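Local coordinates for protein glucose-6-phosphate isomerase (Plasmodium falciparum, PDB 3QKI) that probably catalyses the interconversion of alpha-D-glucose 6-phosphate and beta-D-fructose 6-phosphate, the isomerisation that forms the second step of glycolysis, at residues F453-D458 / V462-E467; N200-V205 / F518-F523; L379-N384 / N426-F431; Y192-L197 / F208-D213. All blocks are in the same frame, centred on the assembly; numbering follows the deposited sequence.

Interaction 1: residues F453-D458 / V462-E467; sequences FPIKFD and VSNHDE
I455 and N464 lie across one another where an extended loop runs past the start of a helix. The link is a backbone bond, N464 N to I455 O at 3.1 Å, with an N-H...O angle of 158°. With CG2 anti to the backbone N (chi1 of the CG1 branch -64°), I455 sets that methyl against the end of the N464 side chain, CG2 standing 3.7 Å from N464 CG. I455 also packs on V231 of the second subunit. N464 N belongs to the first turn of helix 464-481, which S463 opens as its N-cap: with chi1 at 71°, OG is brought round to accept from D466 N (3.1 Å). The capping serine also meets K456, whose aliphatic chain passes over it, CD 3.8 Å from S463 CB, before bending at chi3 and chi4. Water 1 tightens the same junction, accepting from I455 N at 2.8 Å and from H465 N at 3.1 Å. Water 2 donates to V462 O (2.8 Å) and is held only weakly by F457 N. On the capped helix, D466 and E467 form salt bridges with R572 and R565 of the second subunit, respectively.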
# COMPACT_ATOMS: atom_id res chain seq x y z
N PHE A 453 8.10 19.36 -9.78
CA PHE A 453 8.59 19.30 -11.15
C PHE A 453 7.52 19.85 -12.11
O PHE A 453 6.90 19.09 -12.83
CB PHE A 453 9.01 17.86 -11.51
CG PHE A 453 9.88 17.75 -12.75
CD1 PHE A 453 11.21 18.16 -12.72
CD2 PHE A 453 9.37 17.23 -13.94
CE1 PHE A 453 12.01 18.05 -13.86
CE2 PHE A 453 10.18 17.12 -15.08
CZ PHE A 453 11.48 17.54 -15.03
N PRO A 454 7.26 21.18 -12.11
CA PRO A 454 6.18 21.71 -12.97
C PRO A 454 6.45 21.49 -14.46
O PRO A 454 7.56 21.65 -14.96
CB PRO A 454 6.11 23.19 -12.60
CG PRO A 454 7.37 23.50 -11.95
CD PRO A 454 7.90 22.26 -11.33
N ILE A 455 5.43 21.03 -15.14
CA ILE A 455 5.42 20.79 -16.57
C ILE A 455 4.25 21.53 -17.16
O ILE A 455 3.13 21.43 -16.65
CB ILE A 455 5.39 19.27 -16.93
CG1 ILE A 455 6.66 18.54 -16.45
CG2 ILE A 455 5.18 19.10 -18.44
CD1 ILE A 455 6.63 17.05 -16.61
N LYS A 456 4.50 22.19 -18.29
CA LYS A 456 3.48 22.90 -19.06
C LYS A 456 3.96 23.13 -20.47
O LYS A 456 5.03 23.72 -20.69
CB LYS A 456 3.11 24.23 -18.39
CG LYS A 456 2.02 25.02 -19.10
CD LYS A 456 1.26 25.95 -18.16
CE LYS A 456 2.05 27.15 -17.66
NZ LYS A 456 2.77 26.87 -16.39
N PHE A 457 3.17 22.66 -21.43
CA PHE A 457 3.44 22.87 -22.85
C PHE A 457 2.38 23.82 -23.40
O PHE A 457 1.20 23.74 -23.00
CB PHE A 457 3.51 21.55 -23.62
CG PHE A 457 4.54 20.60 -23.05
CD1 PHE A 457 4.14 19.46 -22.33
CD2 PHE A 457 5.90 20.85 -23.19
CE1 PHE A 457 5.08 18.59 -21.80
CE2 PHE A 457 6.85 19.98 -22.64
CZ PHE A 457 6.44 18.85 -21.95
N ASP A 458 2.83 24.75 -24.29
CA ASP A 458 2.01 25.81 -24.88
C ASP A 458 0.61 25.43 -25.35
O ASP A 458 -0.35 26.12 -24.97
CB ASP A 458 2.76 26.60 -25.97
CG ASP A 458 3.95 27.41 -25.48
OD1 ASP A 458 3.92 27.87 -24.31
OD2 ASP A 458 4.88 27.62 -26.28
N VAL A 462 -4.19 22.73 -19.79
CA VAL A 462 -3.67 23.05 -18.45
C VAL A 462 -2.26 22.50 -18.24
O VAL A 462 -1.84 21.56 -18.93
CB VAL A 462 -4.62 22.54 -17.32
CG1 VAL A 462 -5.88 23.39 -17.20
CG2 VAL A 462 -4.96 21.06 -17.49
N SER A 463 -1.58 23.00 -17.21
CA SER A 463 -0.29 22.46 -16.76
C SER A 463 -0.62 21.05 -16.22
O SER A 463 -1.76 20.80 -15.80
CB SER A 463 0.29 23.32 -15.65
OG SER A 463 -0.42 23.20 -14.43
N ASN A 464 0.36 20.16 -16.22
CA ASN A 464 0.17 18.80 -15.72
C ASN A 464 -0.28 18.79 -14.26
O ASN A 464 -1.12 17.99 -13.88
CB ASN A 464 1.44 17.96 -15.94
CG ASN A 464 1.88 17.87 -17.39
OD1 ASN A 464 1.73 18.82 -18.16
ND2 ASN A 464 2.47 16.74 -17.78
N HIS A 465 0.25 19.73 -13.44
CA HIS A 465 -0.10 19.82 -12.02
C HIS A 465 -1.56 20.24 -11.87
O HIS A 465 -2.26 19.70 -11.02
CB HIS A 465 0.86 20.76 -11.25
CG HIS A 465 0.60 20.75 -9.77
ND1 HIS A 465 0.98 19.68 -8.98
CD2 HIS A 465 -0.07 21.64 -9.01
CE1 HIS A 465 0.56 19.98 -7.76
NE2 HIS A 465 -0.09 21.14 -7.74
N ASP A 466 -2.03 21.18 -12.73
CA ASP A 466 -3.45 21.58 -12.74
C ASP A 466 -4.31 20.40 -13.16
O ASP A 466 -5.35 20.20 -12.55
CB ASP A 466 -3.70 22.78 -13.66
CG ASP A 466 -3.50 24.13 -13.00
OD1 ASP A 466 -3.07 24.16 -11.81
OD2 ASP A 466 -3.76 25.15 -13.66
N GLU A 467 -3.86 19.60 -14.13
CA GLU A 467 -4.61 18.40 -14.55
C GLU A 467 -4.80 17.44 -13.35
O GLU A 467 -5.92 16.98 -13.12
CB GLU A 467 -3.96 17.70 -15.77
CG GLU A 467 -4.71 16.44 -16.22
CD GLU A 467 -6.12 16.66 -16.75
OE1 GLU A 467 -6.39 17.76 -17.27
OE2 GLU A 467 -6.94 15.72 -16.68
O HOH W 1 2.88 21.19 -14.06
O HOH W 2 0.71 20.91 -19.75

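Interaction 2: residues N200-V205 / F518-F523; sequences NEKDQV and FDELNF
K202 and E520 face each other from two irregular loops whose backbones stay well apart, their CA atoms 10.6 Å from one another. K202 is the second residue of a type I turn from E201 to Q204, closed by Q204 N donating to E201 O at 2.9 Å, and this places its side chain on the side facing E520. The lysine chain kinks at chi2 and chi3 (144° and 80°), whereas E520 reaches out extended, CG anti to the backbone N. The two cross at a slant, and NZ ends 3.7 Å from E520 OE1, a long salt bridge. The second carboxylate oxygen, OE2, sits 4.0 Å from K202 CD, so the aliphatic part of the lysine also passes beside the acid. D519 adds another negative charge at a greater distance, OD2 5.5 Å from K202 NZ, and would probably strengthen the field around the ammonium group without touching it. E520 also packs on Y191 of helix 179-197, which backs it. Two residues on, N522 caps helix 523-543, its OD1 accepting from T525 N. The contact is thus a surface ion pair joining loops of the two alpha-beta sandwich domains of the phosphoglucose isomerase fold: one runs from helix 179-197 to strand 219-223 of the parallel sheet, the other links strand 513-518 of the mixed sheet to its next helix.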
# COMPACT_ATOMS: atom_id res chain seq x y z
N ASN A 200 15.87 25.24 -9.30
CA ASN A 200 14.66 25.51 -10.09
C ASN A 200 13.85 26.59 -9.40
O ASN A 200 13.76 26.60 -8.18
CB ASN A 200 13.80 24.25 -10.27
CG ASN A 200 14.41 23.10 -11.05
OD1 ASN A 200 13.88 21.97 -11.05
ND2 ASN A 200 15.54 23.31 -11.71
N GLU A 201 13.26 27.49 -10.19
CA GLU A 201 12.44 28.59 -9.70
C GLU A 201 10.99 28.44 -10.17
O GLU A 201 10.76 27.94 -11.28
CB GLU A 201 13.03 29.91 -10.15
CG GLU A 201 14.27 30.27 -9.35
CD GLU A 201 14.95 31.53 -9.83
OE1 GLU A 201 15.75 31.44 -10.79
OE2 GLU A 201 14.67 32.62 -9.27
N LYS A 202 10.02 28.84 -9.30
CA LYS A 202 8.57 28.71 -9.52
C LYS A 202 8.00 29.25 -10.83
O LYS A 202 7.00 28.70 -11.31
CB LYS A 202 7.76 29.13 -8.29
CG LYS A 202 7.39 27.95 -7.40
CD LYS A 202 7.42 28.26 -5.90
CE LYS A 202 6.19 28.99 -5.40
NZ LYS A 202 6.11 28.94 -3.92
N ASP A 203 8.64 30.29 -11.40
CA ASP A 203 8.23 30.90 -12.67
C ASP A 203 8.62 30.01 -13.86
O ASP A 203 8.04 30.15 -14.94
CB ASP A 203 8.82 32.32 -12.82
CG ASP A 203 10.33 32.46 -12.68
OD1 ASP A 203 10.98 31.49 -12.24
OD2 ASP A 203 10.85 33.56 -12.96
N GLN A 204 9.58 29.08 -13.66
CA GLN A 204 10.06 28.16 -14.70
C GLN A 204 9.45 26.76 -14.61
O GLN A 204 9.22 26.25 -13.52
CB GLN A 204 11.59 28.09 -14.70
N VAL A 205 9.20 26.16 -15.78
CA VAL A 205 8.60 24.84 -15.98
C VAL A 205 9.56 24.01 -16.83
O VAL A 205 10.53 24.56 -17.36
CB VAL A 205 7.19 24.94 -16.65
CG1 VAL A 205 6.19 25.64 -15.76
CG2 VAL A 205 7.26 25.61 -18.02
N PHE A 518 -2.13 22.48 0.95
CA PHE A 518 -0.93 23.24 1.35
C PHE A 518 -0.45 24.08 0.19
O PHE A 518 -0.77 23.77 -0.96
CB PHE A 518 0.19 22.28 1.78
CG PHE A 518 -0.05 21.41 3.00
CD1 PHE A 518 0.47 21.76 4.24
CD2 PHE A 518 -0.76 20.22 2.90
CE1 PHE A 518 0.26 20.96 5.36
CE2 PHE A 518 -0.95 19.41 4.02
CZ PHE A 518 -0.44 19.78 5.25
N ASP A 519 0.36 25.10 0.43
CA ASP A 519 0.88 25.85 -0.71
C ASP A 519 1.98 25.06 -1.44
O ASP A 519 1.96 24.91 -2.66
CB ASP A 519 1.33 27.26 -0.31
CG ASP A 519 2.52 27.35 0.63
OD1 ASP A 519 2.82 26.34 1.33
OD2 ASP A 519 3.16 28.43 0.67
N GLU A 520 2.91 24.49 -0.68
CA GLU A 520 4.05 23.79 -1.27
C GLU A 520 4.47 22.67 -0.31
O GLU A 520 4.30 22.82 0.91
CB GLU A 520 5.19 24.84 -1.38
CG GLU A 520 6.48 24.39 -2.02
CD GLU A 520 7.48 25.51 -2.25
OE1 GLU A 520 7.48 26.48 -1.46
OE2 GLU A 520 8.27 25.41 -3.22
N LEU A 521 5.06 21.60 -0.82
CA LEU A 521 5.63 20.56 0.03
C LEU A 521 7.13 20.85 0.17
O LEU A 521 7.95 20.43 -0.65
CB LEU A 521 5.36 19.14 -0.49
CG LEU A 521 5.88 17.98 0.40
CD1 LEU A 521 5.37 18.09 1.86
CD2 LEU A 521 5.53 16.63 -0.20
N ASN A 522 7.48 21.65 1.17
CA ASN A 522 8.87 21.97 1.46
C ASN A 522 9.20 21.28 2.81
O ASN A 522 8.35 20.53 3.33
CB ASN A 522 9.12 23.49 1.47
CG ASN A 522 8.25 24.28 2.41
OD1 ASN A 522 7.78 23.79 3.44
ND2 ASN A 522 7.98 25.52 2.06
N PHE A 523 10.41 21.45 3.34
CA PHE A 523 10.79 20.78 4.60
C PHE A 523 9.90 21.16 5.79
O PHE A 523 9.48 20.29 6.55
CB PHE A 523 12.28 20.97 4.91
CG PHE A 523 13.17 20.14 4.01
CD1 PHE A 523 13.49 18.84 4.35
CD2 PHE A 523 13.67 20.66 2.82
CE1 PHE A 523 14.28 18.05 3.50
CE2 PHE A 523 14.48 19.88 1.98
CZ PHE A 523 14.78 18.58 2.33

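Interaction 3: residues L379-N384 / N426-F431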
# COMPACT_ATOMS: atom_id res chain seq x y z
N LEU A 379 -5.20 9.51 0.80
CA LEU A 379 -5.03 9.75 -0.63
C LEU A 379 -4.34 11.08 -0.98
O LEU A 379 -5.01 12.06 -1.30
CB LEU A 379 -6.38 9.60 -1.34
CG LEU A 379 -7.22 8.38 -0.97
CD1 LEU A 379 -8.63 8.55 -1.49
CD2 LEU A 379 -6.57 7.06 -1.48
N PRO A 380 -3.00 11.12 -0.91
CA PRO A 380 -2.30 12.36 -1.28
C PRO A 380 -2.24 12.50 -2.81
O PRO A 380 -1.83 11.56 -3.50
CB PRO A 380 -0.91 12.18 -0.67
CG PRO A 380 -0.70 10.69 -0.60
CD PRO A 380 -2.05 10.05 -0.53
N TYR A 381 -2.66 13.65 -3.36
CA TYR A 381 -2.60 13.91 -4.81
C TYR A 381 -1.20 14.50 -5.09
O TYR A 381 -1.04 15.67 -5.41
CB TYR A 381 -3.77 14.80 -5.26
CG TYR A 381 -4.98 13.96 -5.59
CD1 TYR A 381 -5.64 13.24 -4.59
CD2 TYR A 381 -5.40 13.78 -6.90
CE1 TYR A 381 -6.70 12.39 -4.89
CE2 TYR A 381 -6.46 12.93 -7.22
CZ TYR A 381 -7.09 12.21 -6.21
OH TYR A 381 -8.13 11.36 -6.51
N PHE A 382 -0.18 13.64 -4.90
CA PHE A 382 1.23 14.00 -4.98
C PHE A 382 2.03 12.71 -4.95
O PHE A 382 2.15 12.07 -3.91
CB PHE A 382 1.62 14.91 -3.78
CG PHE A 382 2.69 15.94 -4.06
CD1 PHE A 382 2.41 17.08 -4.83
CD2 PHE A 382 3.98 15.78 -3.55
CE1 PHE A 382 3.41 18.05 -5.06
CE2 PHE A 382 4.98 16.75 -3.79
CZ PHE A 382 4.68 17.88 -4.53
N GLN A 383 2.57 12.31 -6.12
CA GLN A 383 3.36 11.09 -6.22
C GLN A 383 4.55 11.01 -5.22
O GLN A 383 4.88 9.91 -4.78
CB GLN A 383 3.78 10.82 -7.67
CG GLN A 383 4.42 9.44 -7.90
CD GLN A 383 3.48 8.27 -7.66
OE1 GLN A 383 2.27 8.40 -7.57
NE2 GLN A 383 4.04 7.10 -7.50
N ASN A 384 5.17 12.17 -4.84
CA ASN A 384 6.28 12.14 -3.89
C ASN A 384 5.85 11.71 -2.50
O ASN A 384 6.68 11.26 -1.73
CB ASN A 384 7.15 13.40 -3.95
CG ASN A 384 7.80 13.57 -5.31
OD1 ASN A 384 7.99 12.60 -6.04
ND2 ASN A 384 8.10 14.78 -5.70
N ASN A 426 -3.22 7.62 -9.03
CA ASN A 426 -3.07 6.15 -9.02
C ASN A 426 -4.19 5.39 -8.30
O ASN A 426 -4.75 4.46 -8.89
CB ASN A 426 -1.72 5.73 -8.47
CG ASN A 426 -0.55 6.13 -9.30
OD1 ASN A 426 -0.68 6.66 -10.38
ND2 ASN A 426 0.64 5.87 -8.80
N GLY A 427 -4.49 5.76 -7.05
CA GLY A 427 -5.54 5.11 -6.27
C GLY A 427 -6.89 5.27 -6.96
O GLY A 427 -7.70 4.35 -7.01
N GLN A 428 -7.07 6.43 -7.55
CA GLN A 428 -8.24 6.82 -8.31
C GLN A 428 -8.55 5.86 -9.45
O GLN A 428 -9.70 5.43 -9.59
CB GLN A 428 -8.09 8.28 -8.77
CG GLN A 428 -9.27 8.82 -9.56
CD GLN A 428 -9.02 10.26 -9.96
OE1 GLN A 428 -8.56 11.10 -9.16
NE2 GLN A 428 -9.33 10.56 -11.20
N HIS A 429 -7.51 5.44 -10.20
CA HIS A 429 -7.69 4.48 -11.30
C HIS A 429 -7.66 3.02 -10.88
O HIS A 429 -7.79 2.12 -11.71
CB HIS A 429 -6.69 4.79 -12.42
CG HIS A 429 -6.86 6.18 -12.95
ND1 HIS A 429 -8.05 6.58 -13.54
CD2 HIS A 429 -6.01 7.23 -12.92
CE1 HIS A 429 -7.88 7.85 -13.85
NE2 HIS A 429 -6.67 8.29 -13.51
N SER A 430 -7.52 2.78 -9.58
CA SER A 430 -7.42 1.44 -9.03
C SER A 430 -8.67 0.99 -8.29
O SER A 430 -9.32 0.07 -8.75
CB SER A 430 -6.20 1.33 -8.11
OG SER A 430 -6.17 0.09 -7.43
N PHE A 431 -9.00 1.65 -7.17
CA PHE A 431 -10.10 1.22 -6.31
C PHE A 431 -11.22 2.25 -6.03
O PHE A 431 -12.09 1.95 -5.21
CB PHE A 431 -9.52 0.70 -4.98
CG PHE A 431 -8.59 1.70 -4.30
CD1 PHE A 431 -9.10 2.83 -3.66
CD2 PHE A 431 -7.21 1.52 -4.33
CE1 PHE A 431 -8.24 3.78 -3.10
CE2 PHE A 431 -6.35 2.47 -3.76
CZ PHE A 431 -6.88 3.60 -3.16
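Y381 OH has two partners, both on helix 428-437: it donates to Q428 OE1 at 2.7 Å and is hydrogen-bonded to Y432 OH. The oxygen of Q428 lies at the edge of the tyrosine ring, close to its plane, and receives the hydroxyl on a lone pair within its own carbonyl plane, with a C=O...donor angle of 139°. Ring and amide are turned 36° apart. Q428 gets there by a fully extended chain, CG anti to the backbone N (chi1 -179°), and its NE2 is engaged in turn by N471 OD1, which fixes the rotation of the amide. Y381 itself is the centre of an inverse gamma turn, and its ring is packed against helix 464-481. Beside this polar link, L379 and F431 run antiparallel as side chains, L379 CD2 meeting the ring edge at CZ, 3.9 Å away. One face of the F431 ring is covered by G427 O, 3.7 Å above its centre, while that same oxygen accepts from S430 N and F431 N, both at 3.0 Å. Q383 OE1 and N426 ND2 come within 3.3 Å, but the angle is too poor for a hydrogen bond; Q383 OE1 is instead bonded to N225 ND2 of the second subunit. These side chains tie strand 375-380 and the turn after it to segment 426-431, which leads into helix 428-437 and carries the fructose 6-phosphate-binding H429 at the subunit interface, as in the dimeric phosphoglucose isomerases.

Interaction 4: residues Y192-L197 / F208-D213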
# COMPACT_ATOMS: atom_id res chain seq x y z
N TYR A 192 14.62 18.72 -2.69
CA TYR A 192 16.03 18.93 -2.48
C TYR A 192 16.80 18.92 -3.84
O TYR A 192 17.54 19.87 -4.11
CB TYR A 192 16.53 17.87 -1.51
CG TYR A 192 18.03 17.72 -1.44
CD1 TYR A 192 18.82 18.69 -0.81
CD2 TYR A 192 18.66 16.60 -1.98
CE1 TYR A 192 20.20 18.54 -0.72
CE2 TYR A 192 20.04 16.45 -1.91
CZ TYR A 192 20.81 17.42 -1.27
OH TYR A 192 22.16 17.23 -1.21
N TYR A 193 16.59 17.91 -4.71
CA TYR A 193 17.32 17.88 -6.00
C TYR A 193 16.98 19.04 -6.92
O TYR A 193 17.87 19.59 -7.55
CB TYR A 193 17.04 16.62 -6.81
CG TYR A 193 17.24 15.28 -6.14
CD1 TYR A 193 18.29 15.07 -5.25
CD2 TYR A 193 16.47 14.18 -6.51
CE1 TYR A 193 18.48 13.84 -4.63
CE2 TYR A 193 16.69 12.93 -5.95
CZ TYR A 193 17.68 12.76 -5.00
OH TYR A 193 17.87 11.50 -4.47
N ASN A 194 15.69 19.36 -7.04
CA ASN A 194 15.17 20.34 -7.99
C ASN A 194 15.32 21.79 -7.54
O ASN A 194 15.81 22.61 -8.31
CB ASN A 194 13.71 20.03 -8.38
CG ASN A 194 13.54 18.66 -9.01
OD1 ASN A 194 14.52 18.00 -9.37
ND2 ASN A 194 12.31 18.21 -9.15
N MET A 195 14.84 22.09 -6.32
CA MET A 195 14.86 23.44 -5.75
C MET A 195 16.21 23.83 -5.18
O MET A 195 16.60 24.98 -5.29
CB MET A 195 13.72 23.60 -4.71
CG MET A 195 12.42 24.13 -5.29
SD MET A 195 11.81 23.28 -6.78
CE MET A 195 11.01 21.95 -6.11
N GLU A 196 16.91 22.89 -4.55
CA GLU A 196 18.21 23.19 -3.96
C GLU A 196 19.38 22.89 -4.92
O GLU A 196 20.06 23.83 -5.33
CB GLU A 196 18.38 22.48 -2.61
CG GLU A 196 19.72 22.79 -1.95
CD GLU A 196 19.86 22.44 -0.48
OE1 GLU A 196 18.84 22.33 0.23
OE2 GLU A 196 21.02 22.29 -0.05
N LEU A 197 19.62 21.64 -5.29
CA LEU A 197 20.76 21.32 -6.15
C LEU A 197 20.69 21.91 -7.56
O LEU A 197 21.70 22.39 -8.06
CB LEU A 197 21.05 19.81 -6.20
CG LEU A 197 21.21 19.10 -4.87
CD1 LEU A 197 21.59 17.67 -5.10
CD2 LEU A 197 22.25 19.78 -3.97
N PHE A 208 13.75 19.65 -17.59
CA PHE A 208 14.27 18.36 -18.07
C PHE A 208 15.79 18.23 -18.08
O PHE A 208 16.29 17.11 -18.13
CB PHE A 208 13.68 18.00 -19.44
CG PHE A 208 12.18 17.80 -19.43
CD1 PHE A 208 11.63 16.65 -18.90
CD2 PHE A 208 11.34 18.76 -19.97
CE1 PHE A 208 10.25 16.46 -18.89
CE2 PHE A 208 9.96 18.56 -19.97
CZ PHE A 208 9.42 17.42 -19.43
N ASN A 209 16.52 19.35 -18.03
CA ASN A 209 17.98 19.32 -18.01
C ASN A 209 18.55 19.22 -16.59
O ASN A 209 19.78 19.31 -16.42
CB ASN A 209 18.57 20.50 -18.78
CG ASN A 209 18.49 20.34 -20.28
OD1 ASN A 209 18.44 19.22 -20.84
ND2 ASN A 209 18.50 21.48 -20.97
N ASN A 210 17.69 19.05 -15.57
CA ASN A 210 18.13 18.87 -14.18
C ASN A 210 19.10 17.72 -14.09
O ASN A 210 18.91 16.68 -14.74
CB ASN A 210 16.95 18.60 -13.24
CG ASN A 210 16.20 19.83 -12.79
OD1 ASN A 210 16.50 20.97 -13.17
ND2 ASN A 210 15.22 19.64 -11.93
N ASN A 211 20.17 17.92 -13.32
CA ASN A 211 21.22 16.93 -13.13
C ASN A 211 21.00 16.18 -11.81
O ASN A 211 20.79 16.82 -10.77
CB ASN A 211 22.59 17.61 -13.16
CG ASN A 211 23.71 16.63 -13.37
OD1 ASN A 211 24.04 15.83 -12.49
ND2 ASN A 211 24.29 16.64 -14.55
N TYR A 212 21.04 14.84 -11.86
CA TYR A 212 20.85 13.97 -10.70
C TYR A 212 22.10 13.14 -10.37
O TYR A 212 22.07 12.34 -9.44
CB TYR A 212 19.56 13.11 -10.86
CG TYR A 212 18.30 13.97 -11.00
CD1 TYR A 212 17.68 14.52 -9.87
CD2 TYR A 212 17.76 14.26 -12.25
CE1 TYR A 212 16.56 15.33 -10.00
CE2 TYR A 212 16.64 15.09 -12.38
CZ TYR A 212 16.05 15.63 -11.25
OH TYR A 212 14.95 16.44 -11.36
N ASP A 213 23.19 13.35 -11.10
CA ASP A 213 24.46 12.66 -10.90
C ASP A 213 25.48 13.72 -10.52
O ASP A 213 26.29 14.17 -11.32
CB ASP A 213 24.87 11.84 -12.15
CG ASP A 213 26.17 11.06 -12.03
OD1 ASP A 213 26.59 10.77 -10.88
OD2 ASP A 213 26.75 10.71 -13.09
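N194 and Y193, near the C-terminal end of helix 179-197, hold the returning loop that leads to strand 219-223 of the parallel sheet; here the helix widens into a pi-type turn, L197 N donating to Y192 O. The tight part is centred on Y212. Its hydroxyl donates to N194 OD1 at 2.6 Å, lying 26° off the carbonyl plane of the amide, and its ring edge presses on Y193, with CE1 3.5 Å from Y193 CB. The two tyrosine rings meet obliquely, centroids 5.6 Å apart and planes at 76°. With chi1 at -59°, N194 carries CG anti to its carbonyl carbon, which lets the amide reach the loop, while its ND2 is satisfied by H452 O. Q236 of the second subunit packs on both tyrosines. Toward the other end of the loop the hold slackens: N210 ND2 gives N194 OD1 only a weak, bent bond (3.1 Å) and has its stronger partner in N200 OD1. Between N210 and Y212, N211 is exposed and turns its side chain to its own loop. There it forms an Asx turn, OD1 accepting from D213 N at 3.0 Å, with the donor above the plane of the amide.

The centre of interaction 2 is about 13 Å from those of interactions 1 and 4, which are themselves about 18 Å apart. Segment 200-205 follows shortly after helix residues 192-197 of interaction 4: N200 N is 2.8 Å from N194 O, a probable hydrogen bond. Interactions 4 and 1 meet through aromatic packing, F453 CE2 lying 3.9 Å from F208 CE1. L521 CD2 touches F382 CE2 at 3.6 Å, joining interaction 2 to interaction 3. Interaction 3 includes the substrate-binding H429 and is the most deeply placed; its centre is about 18 Å from that of interaction 1 and 24 Å from that of interaction 4. Interactions 1, 3 and 4 also touch the second subunit.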